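Local coordinates for protein ornithine cyclodeaminase (Methanococcus maripaludis S2, PDB 3C2Q) that converts ornithine to proline with release of ammonia, as an NAD(+)-dependent archaeal ornithine cyclodeaminase, at residues B[158-163]-B[231-236]; B[174-179]-B[184-189]. All blocks are in the same frame, centred on the assembly; numbering follows the deposited sequence.

Both contacts lie in the Rossmann-fold part of the chain, with contact 2 nested inside the chain loop that contact 1 closes. They use different elements: contact 1 sets the end of helix 152-160 against helix 230-237, whereas contact 2 ties helix 171-183 to the small hairpin that follows it. The first is partly buried and has no hydrogen bond across it, only an apolar patch and two flat groups laid over each other. The second is buried, and a single carboxylate gathers its bonds. The two meet where Asp177 OD2 lies 2.9 Å from Met231 N, a probable hydrogen bond, while Met231 packs on Ala174 and Ile178.

Contact 1: residues B[158-163]-B[231-236]; sequences MVELGY and MYQCIK
The carboxamide of Gln233 lies flat over the extended chain of Glu160, its plane only 11° from that of the carboxylate. One face of the amide sets Gln233 OE1 above Glu160 CB at 3.4 Å, and Gln233 NE2 reaches over the carboxylate, 3.8 Å from Glu160 CD. The nearly parallel groups are offset toward CB and CG and meet by van der Waals contact; Gln233 NE2, 3.7 Å from Glu160 OE1 and over the face of the carboxylate, makes no hydrogen bond. Glu160 OE1 has its salt bridge with Lys157. Gln233 NE2 lies at the edge of the Tyr232 ring, in its plane, and one face of that ring carries Lys236 CG. A sharp bend in Gln233 (chi2 -68°) turns the amide back across Glu160; an alanine here would probably uncover the Glu160 chain and its carboxylate face and leave them freer to turn. Deeper in, Val159 CG1 rests 3.7 Å from Gln233 CB and 4.2 Å from Cys234 SG. A branched, apolar valine and a compact cysteine suit the close approach of the helices, where Glu160 CA and Gln233 CA are 5.7 Å apart, and Ile239 packs against both.

The helices concerned, 152-160 and 230-237, lead into strands 166-170 and 241-244, which are neighbours in the six-stranded parallel sheet. Their packing is therefore that of adjacent helices in a Rossmann fold, here at the border strand of the sheet.

Helix 152-160 closes with a Schellman motif: Tyr163 N bonds to Met158 O at 3.0 Å, and Gly162 N to Val159 O. Gly162 takes positive phi (87°), where a beta carbon would press on the preceding carbonyl oxygen. Beyond the turn, the ring of Tyr163 stands in cation-pi contact with Arg127, and its hydroxyl bonds to Glu342 OE2.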
loop_
_atom_site.group_PDB
_atom_site.type_symbol
_atom_site.label_atom_id
_atom_site.label_comp_id
_atom_site.label_asym_id
_atom_site.label_seq_id
_atom_site.Cartn_x
_atom_site.Cartn_y
_atom_site.Cartn_z
HETATM N N MSE B 158 -25.681 -6.709 -12.563
HETATM C CA MSE B 158 -25.752 -7.950 -11.788
HETATM C C MSE B 158 -27.019 -7.994 -10.943
HETATM O O MSE B 158 -27.634 -9.052 -10.826
HETATM C CB MSE B 158 -24.500 -8.152 -10.906
HETATM C CG MSE B 158 -23.236 -8.299 -11.726
HETATM SE SE MSE B 158 -21.633 -8.160 -10.543
HETATM C CE MSE B 158 -20.316 -7.812 -11.961
ATOM N N VAL B 159 -27.392 -6.866 -10.348
ATOM C CA VAL B 159 -28.667 -6.753 -9.618
ATOM C C VAL B 159 -29.852 -7.021 -10.574
ATOM O O VAL B 159 -30.702 -7.874 -10.289
ATOM C CB VAL B 159 -28.834 -5.368 -8.960
ATOM C CG1 VAL B 159 -30.148 -5.286 -8.201
ATOM C CG2 VAL B 159 -27.659 -5.076 -7.950
ATOM N N GLU B 160 -29.848 -6.328 -11.716
ATOM C CA GLU B 160 -30.864 -6.490 -12.756
ATOM C C GLU B 160 -31.004 -7.956 -13.177
ATOM O O GLU B 160 -32.129 -8.472 -13.300
ATOM C CB GLU B 160 -30.531 -5.564 -13.943
ATOM C CG GLU B 160 -31.539 -5.613 -15.085
ATOM C CD GLU B 160 -31.207 -4.675 -16.236
ATOM O OE1 GLU B 160 -30.135 -3.979 -16.231
ATOM O OE2 GLU B 160 -32.065 -4.606 -17.152
ATOM N N LEU B 161 -29.876 -8.650 -13.334
ATOM C CA LEU B 161 -29.865 -10.037 -13.802
ATOM C C LEU B 161 -30.164 -11.096 -12.726
ATOM O O LEU B 161 -30.136 -12.295 -13.015
ATOM C CB LEU B 161 -28.541 -10.383 -14.506
ATOM C CG LEU B 161 -28.190 -9.718 -15.856
ATOM C CD1 LEU B 161 -26.739 -9.978 -16.217
ATOM C CD2 LEU B 161 -29.111 -10.207 -16.984
ATOM N N GLY B 162 -30.421 -10.652 -11.498
ATOM C CA GLY B 162 -30.837 -11.536 -10.428
ATOM C C GLY B 162 -29.736 -12.204 -9.635
ATOM O O GLY B 162 -30.029 -13.105 -8.835
ATOM N N TYR B 163 -28.476 -11.770 -9.815
ATOM C CA TYR B 163 -27.357 -12.350 -9.044
ATOM C C TYR B 163 -27.284 -11.911 -7.574
ATOM O O TYR B 163 -26.666 -12.587 -6.755
ATOM C CB TYR B 163 -26.000 -12.060 -9.706
ATOM C CG TYR B 163 -25.784 -12.790 -10.993
ATOM C CD1 TYR B 163 -25.311 -14.098 -11.014
ATOM C CD2 TYR B 163 -26.071 -12.176 -12.194
ATOM C CE1 TYR B 163 -25.141 -14.776 -12.227
ATOM C CE2 TYR B 163 -25.886 -12.836 -13.405
ATOM C CZ TYR B 163 -25.428 -14.123 -13.409
ATOM O OH TYR B 163 -25.253 -14.741 -14.645
HETATM N N MSE B 231 -29.203 1.450 -6.963
HETATM C CA MSE B 231 -30.319 1.607 -6.029
HETATM C C MSE B 231 -31.650 1.462 -6.805
HETATM O O MSE B 231 -32.571 0.794 -6.333
HETATM C CB MSE B 231 -30.265 2.976 -5.329
HETATM C CG MSE B 231 -28.921 3.310 -4.637
HETATM SE SE MSE B 231 -28.361 1.757 -3.536
HETATM C CE MSE B 231 -29.698 1.869 -2.244
ATOM N N TYR B 232 -31.712 2.057 -7.992
ATOM C CA TYR B 232 -32.846 1.836 -8.917
ATOM C C TYR B 232 -33.127 0.348 -9.166
ATOM O O TYR B 232 -34.257 -0.122 -8.999
ATOM C CB TYR B 232 -32.610 2.568 -10.234
ATOM C CG TYR B 232 -33.626 2.244 -11.322
ATOM C CD1 TYR B 232 -34.824 2.969 -11.429
ATOM C CD2 TYR B 232 -33.388 1.219 -12.244
ATOM C CE1 TYR B 232 -35.762 2.667 -12.445
ATOM C CE2 TYR B 232 -34.323 0.910 -13.268
ATOM C CZ TYR B 232 -35.503 1.649 -13.349
ATOM O OH TYR B 232 -36.423 1.348 -14.338
ATOM N N GLN B 233 -32.109 -0.411 -9.542
ATOM C CA GLN B 233 -32.313 -1.820 -9.757
ATOM C C GLN B 233 -32.744 -2.574 -8.502
ATOM O O GLN B 233 -33.468 -3.574 -8.618
ATOM C CB GLN B 233 -31.111 -2.494 -10.397
ATOM C CG GLN B 233 -30.845 -2.011 -11.825
ATOM C CD GLN B 233 -31.917 -2.419 -12.834
ATOM O OE1 GLN B 233 -32.720 -3.332 -12.592
ATOM N NE2 GLN B 233 -31.927 -1.732 -13.977
ATOM N N CYS B 234 -32.294 -2.130 -7.332
ATOM C CA CYS B 234 -32.745 -2.759 -6.081
ATOM C C CYS B 234 -34.252 -2.528 -5.893
ATOM O O CYS B 234 -34.980 -3.457 -5.530
ATOM C CB CYS B 234 -31.978 -2.227 -4.861
ATOM S SG CYS B 234 -30.261 -2.856 -4.776
ATOM N N ILE B 235 -34.693 -1.288 -6.097
ATOM C CA ILE B 235 -36.127 -0.975 -6.034
ATOM C C ILE B 235 -36.914 -1.853 -7.014
ATOM O O ILE B 235 -37.881 -2.527 -6.620
ATOM C CB ILE B 235 -36.403 0.529 -6.279
ATOM C CG1 ILE B 235 -35.767 1.387 -5.156
ATOM C CG2 ILE B 235 -37.938 0.818 -6.441
ATOM C CD1 ILE B 235 -36.115 0.919 -3.689
ATOM N N LYS B 236 -36.482 -1.877 -8.272
ATOM C CA LYS B 236 -37.247 -2.573 -9.323
ATOM C C LYS B 236 -37.320 -4.046 -9.094
ATOM O O LYS B 236 -38.307 -4.687 -9.477
ATOM C CB LYS B 236 -36.658 -2.339 -10.711
ATOM C CG LYS B 236 -36.583 -0.882 -11.120
ATOM C CD LYS B 236 -37.924 -0.131 -11.014
ATOM C CE LYS B 236 -38.793 -0.308 -12.237
ATOM N NZ LYS B 236 -39.846 0.768 -12.288
#

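Contact 2: residues B[174-179]-B[184-189]; sequences ATHDIE and GTSLGV
Glu179 reaches into the turn at residues 186-189 with a carboxylate that accepts four hydrogen bonds, two at each oxygen. Leu187 N meets Glu179 OE1 at 3.0 Å on its syn side, 19° out of the carboxylate plane. Gly188 N uses the syn lone pair of Glu179 OE2, also at 3.0 Å, and Thr185 OG1 comes to Glu179 OE2 from the anti side at 2.6 Å. The helix adds the fourth: His176 ND1, 2.9 Å from Glu179 OE1, meets it nearly along the C-O axis, in its own ring plane. The four bonds, chiefly the hairpin's three, fix the carboxylate's rotation. CG anti to the backbone N (chi1 -171°) and an extended chain carry Glu179 across to the hairpin. Leu187 CD2 packs 3.6 Å from His176 CE1, while Ser186 OG, bonded to His148, passes near His176 CB.

Further out, His203 ND1 bonds to Thr185 OG1; His204 stacks on the His176 ring and His148 meets it edge-to-face. His176 lies near Ala172, a probable NAD(+)-binding residue. Gly188 fits the positive phi of this beta-hairpin's two-residue type I' loop, closed by paired Ser186–Val189 backbone bonds, whose turn amides are bound by a glutamate of the preceding helix.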
loop_
_atom_site.group_PDB
_atom_site.type_symbol
_atom_site.label_atom_id
_atom_site.label_comp_id
_atom_site.label_asym_id
_atom_site.label_seq_id
_atom_site.Cartn_x
_atom_site.Cartn_y
_atom_site.Cartn_z
ATOM N N ALA B 174 -24.664 4.778 -2.028
ATOM C CA ALA B 174 -25.999 5.085 -2.573
ATOM C C ALA B 174 -26.054 6.451 -3.212
ATOM O O ALA B 174 -26.602 6.586 -4.320
ATOM C CB ALA B 174 -27.079 4.958 -1.495
ATOM N N THR B 175 -25.486 7.457 -2.556
ATOM C CA THR B 175 -25.622 8.819 -3.068
ATOM C C THR B 175 -24.746 9.086 -4.294
ATOM O O THR B 175 -25.156 9.845 -5.167
ATOM C CB THR B 175 -25.412 9.934 -1.996
ATOM O OG1 THR B 175 -24.062 9.870 -1.475
ATOM C CG2 THR B 175 -26.441 9.779 -0.857
ATOM N N HIS B 176 -23.560 8.463 -4.375
ATOM C CA HIS B 176 -22.773 8.562 -5.625
ATOM C C HIS B 176 -23.341 7.766 -6.780
ATOM O O HIS B 176 -23.234 8.212 -7.929
ATOM C CB HIS B 176 -21.266 8.277 -5.428
ATOM C CG HIS B 176 -20.573 9.318 -4.580
ATOM N ND1 HIS B 176 -20.464 10.644 -4.959
ATOM C CD2 HIS B 176 -19.956 9.221 -3.377
ATOM C CE1 HIS B 176 -19.803 11.314 -4.030
ATOM N NE2 HIS B 176 -19.505 10.477 -3.048
ATOM N N ASP B 177 -23.915 6.598 -6.489
ATOM C CA ASP B 177 -24.674 5.846 -7.497
ATOM C C ASP B 177 -25.773 6.773 -8.071
ATOM O O ASP B 177 -25.958 6.890 -9.291
ATOM C CB ASP B 177 -25.295 4.586 -6.890
ATOM C CG ASP B 177 -26.287 3.876 -7.844
ATOM O OD1 ASP B 177 -25.891 3.388 -8.943
ATOM O OD2 ASP B 177 -27.475 3.775 -7.463
ATOM N N ILE B 178 -26.466 7.466 -7.177
ATOM C CA ILE B 178 -27.573 8.323 -7.593
ATOM C C ILE B 178 -27.083 9.569 -8.320
ATOM O O ILE B 178 -27.674 9.963 -9.334
ATOM C CB ILE B 178 -28.503 8.624 -6.379
ATOM C CG1 ILE B 178 -29.259 7.334 -6.042
ATOM C CG2 ILE B 178 -29.477 9.820 -6.731
ATOM C CD1 ILE B 178 -29.876 7.268 -4.633
ATOM N N GLU B 179 -25.989 10.168 -7.842
ATOM C CA GLU B 179 -25.283 11.212 -8.587
ATOM C C GLU B 179 -25.000 10.802 -10.019
ATOM O O GLU B 179 -25.172 11.621 -10.956
ATOM C CB GLU B 179 -23.945 11.598 -7.931
ATOM C CG GLU B 179 -23.302 12.816 -8.537
ATOM C CD GLU B 179 -21.812 12.963 -8.180
ATOM O OE1 GLU B 179 -21.350 12.375 -7.160
ATOM O OE2 GLU B 179 -21.084 13.664 -8.916
ATOM N N GLY B 184 -24.557 11.791 -14.434
ATOM C CA GLY B 184 -23.461 11.185 -15.198
ATOM C C GLY B 184 -22.077 11.273 -14.530
ATOM O O GLY B 184 -21.054 10.916 -15.167
ATOM N N THR B 185 -22.039 11.728 -13.269
ATOM C CA THR B 185 -20.758 11.902 -12.537
ATOM C C THR B 185 -20.709 11.198 -11.161
ATOM O O THR B 185 -21.741 10.842 -10.586
ATOM C CB THR B 185 -20.453 13.401 -12.252
ATOM O OG1 THR B 185 -21.502 13.953 -11.445
ATOM C CG2 THR B 185 -20.351 14.206 -13.530
ATOM N N SER B 186 -19.490 11.019 -10.647
ATOM C CA SER B 186 -19.279 10.660 -9.247
ATOM C C SER B 186 -18.168 11.566 -8.789
ATOM O O SER B 186 -17.107 11.622 -9.431
ATOM C CB SER B 186 -18.867 9.196 -9.116
ATOM O OG SER B 186 -18.853 8.805 -7.735
ATOM N N LEU B 187 -18.438 12.330 -7.737
ATOM C CA LEU B 187 -17.518 13.369 -7.306
ATOM C C LEU B 187 -17.312 14.421 -8.419
ATOM O O LEU B 187 -16.244 15.059 -8.500
ATOM C CB LEU B 187 -16.162 12.716 -6.936
ATOM C CG LEU B 187 -16.106 11.816 -5.693
ATOM C CD1 LEU B 187 -14.685 11.215 -5.537
ATOM C CD2 LEU B 187 -16.493 12.635 -4.492
ATOM N N GLY B 188 -18.303 14.567 -9.309
ATOM C CA GLY B 188 -18.182 15.563 -10.373
ATOM C C GLY B 188 -17.340 15.115 -11.536
ATOM O O GLY B 188 -17.065 15.910 -12.420
ATOM N N VAL B 189 -16.904 13.848 -11.536
ATOM C CA VAL B 189 -16.108 13.306 -12.628
ATOM C C VAL B 189 -17.006 12.454 -13.506
ATOM O O VAL B 189 -17.683 11.575 -13.019
ATOM C CB VAL B 189 -14.868 12.469 -12.115
ATOM C CG1 VAL B 189 -14.116 11.870 -13.297
ATOM C CG2 VAL B 189 -13.914 13.374 -11.293
#